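Side-chain contact in omega transaminase (Pseudomonas sp., PDB 5LHA), which probably transfers amino groups between amines and keto acids or ketones, using pyridoxal phosphate as cofactor, held here in its aminated pyridoxamine form: residues A[244-247]-A[248-252]. Residues are numbered along the deposited sequence; the frame is centred on the assembly and turned at random.
Sequences ADYW and PRLRE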
loop_
_atom_site.group_PDB
_atom_site.type_symbol
_atom_site.label_atom_id
_atom_site.label_comp_id
_atom_site.label_asym_id
_atom_site.label_seq_id
_atom_site.Cartn_x
_atom_site.Cartn_y
_atom_site.Cartn_z
ATOM N N ALA A 244 16.714 -7.722 31.052
ATOM C CA ALA A 244 17.894 -6.873 30.961
ATOM C C ALA A 244 18.738 -7.169 29.730
ATOM O O ALA A 244 19.425 -6.274 29.224
ATOM C CB ALA A 244 18.741 -7.033 32.214
ATOM N N ASP A 245 18.742 -8.411 29.259
ATOM C CA ASP A 245 19.527 -8.769 28.088
ATOM C C ASP A 245 18.781 -8.568 26.771
ATOM O O ASP A 245 19.362 -8.805 25.708
ATOM C CB ASP A 245 20.013 -10.218 28.209
ATOM C CG ASP A 245 18.893 -11.180 28.548
ATOM O OD1 ASP A 245 17.838 -10.719 29.033
ATOM O OD2 ASP A 245 19.064 -12.397 28.323
ATOM N N TYR A 246 17.513 -8.151 26.804
ATOM C CA TYR A 246 16.753 -8.020 25.562
ATOM C C TYR A 246 17.291 -6.902 24.669
ATOM O O TYR A 246 17.541 -7.118 23.477
ATOM C CB TYR A 246 15.271 -7.800 25.857
ATOM C CG TYR A 246 14.458 -7.608 24.593
ATOM C CD1 TYR A 246 14.239 -8.667 23.719
ATOM C CD2 TYR A 246 13.909 -6.371 24.274
ATOM C CE1 TYR A 246 13.500 -8.503 22.562
ATOM C CE2 TYR A 246 13.162 -6.199 23.120
ATOM C CZ TYR A 246 12.961 -7.268 22.270
ATOM O OH TYR A 246 12.221 -7.098 21.121
ATOM N N TRP A 247 17.417 -5.684 25.205
ATOM C CA TRP A 247 17.853 -4.566 24.373
ATOM C C TRP A 247 19.290 -4.730 23.875
ATOM O O TRP A 247 19.568 -4.391 22.717
ATOM C CB TRP A 247 17.678 -3.232 25.110
ATOM C CG TRP A 247 16.327 -2.619 24.838
ATOM C CD1 TRP A 247 15.138 -2.960 25.420
ATOM C CD2 TRP A 247 16.022 -1.604 23.871
ATOM N NE1 TRP A 247 14.117 -2.204 24.892
ATOM C CE2 TRP A 247 14.632 -1.368 23.938
ATOM C CE3 TRP A 247 16.787 -0.869 22.963
ATOM C CZ2 TRP A 247 13.997 -0.418 23.137
ATOM C CZ3 TRP A 247 16.158 0.068 22.169
ATOM C CH2 TRP A 247 14.774 0.284 22.258
ATOM N N PRO A 248 20.228 -5.238 24.685
ATOM C CA PRO A 248 21.554 -5.557 24.121
ATOM C C PRO A 248 21.513 -6.556 22.972
ATOM O O PRO A 248 22.262 -6.402 21.998
ATOM C CB PRO A 248 22.318 -6.104 25.334
ATOM C CG PRO A 248 21.701 -5.391 26.491
ATOM C CD PRO A 248 20.246 -5.293 26.163
ATOM N N ARG A 249 20.669 -7.585 23.054
ATOM C CA ARG A 249 20.566 -8.527 21.946
ATOM C C ARG A 249 19.729 -7.978 20.802
ATOM O O ARG A 249 19.806 -8.502 19.686
ATOM C CB ARG A 249 19.990 -9.854 22.432
ATOM C CG ARG A 249 20.869 -10.565 23.446
ATOM C CD ARG A 249 20.357 -11.962 23.727
ATOM N NE ARG A 249 20.268 -12.754 22.499
ATOM C CZ ARG A 249 20.018 -14.060 22.459
ATOM N NH1 ARG A 249 19.828 -14.744 23.584
ATOM N NH2 ARG A 249 19.957 -14.684 21.289
ATOM N N LEU A 250 18.925 -6.943 21.064
ATOM C CA LEU A 250 18.296 -6.183 19.990
ATOM C C LEU A 250 19.346 -5.448 19.167
ATOM O O LEU A 250 19.391 -5.570 17.937
ATOM C CB LEU A 250 17.298 -5.197 20.587
ATOM C CG LEU A 250 16.056 -4.842 19.782
ATOM C CD1 LEU A 250 15.315 -6.106 19.400
ATOM C CD2 LEU A 250 15.177 -3.925 20.610
ATOM N N ARG A 251 20.207 -4.682 19.850
ATOM C CA ARG A 251 21.310 -3.972 19.206
ATOM C C ARG A 251 22.167 -4.907 18.359
ATOM O O ARG A 251 22.558 -4.562 17.238
ATOM C CB ARG A 251 22.160 -3.293 20.285
ATOM C CG ARG A 251 23.385 -2.490 19.817
ATOM C CD ARG A 251 23.035 -1.193 19.111
ATOM N NE ARG A 251 22.814 -1.359 17.679
ATOM C CZ ARG A 251 22.475 -0.363 16.870
ATOM N NH1 ARG A 251 22.311 0.856 17.358
ATOM N NH2 ARG A 251 22.293 -0.581 15.579
ATOM N N GLU A 252 22.483 -6.090 18.887
ATOM C CA GLU A 252 23.356 -7.007 18.164
ATOM C C GLU A 252 22.698 -7.501 16.885
ATOM O O GLU A 252 23.339 -7.551 15.827
ATOM C CB GLU A 252 23.710 -8.198 19.047
ATOM C CG GLU A 252 24.594 -7.866 20.222
ATOM C CD GLU A 252 24.605 -8.984 21.244
ATOM O OE1 GLU A 252 23.916 -10.007 21.019
ATOM O OE2 GLU A 252 25.290 -8.833 22.274
#
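Over one face of the W247 indole sits the CD2 methyl of L250, 4.1 Å from the centroid of the six-membered ring and only 10° off its normal, a CH-pi contact; the ring also stacks with that of W282. The Y246 ring meets the same leucine obliquely through its outer end, with L250 CD1 3.7 Å from Y246 OH. Of the two rings, CD1 reaches only the tyrosine, whereas CD2, besides covering the indole, also comes within 3.9 Å of Y246 CE2. All this happens in the first turns of helix 246-256, which links the parallel strands 225-230 and 260-264 in a beta-alpha-beta crossover of the fold type I aminotransferase core. Y246 has its CG anti to the backbone N (chi1 178°), which swings the ring toward helix 202-220, where T206 lies; W247 instead faces the sheet, against A230 and L261. A first-turn nitrogen needs no helical acceptor, so the missing N-H of P248 costs nothing; its CD lies 3.5 Å from W247 CB and 3.3 Å from A244 O. A glycine in place of P248 would remove this ring and probably leave the backbone at the helix start freer to turn. D245 OD1 is hydrogen-bonded to T206 OG1. Three successive i to i+4 bonds close the turns, the straightest running from R251 N to W247 O at 3.0 Å and 171°.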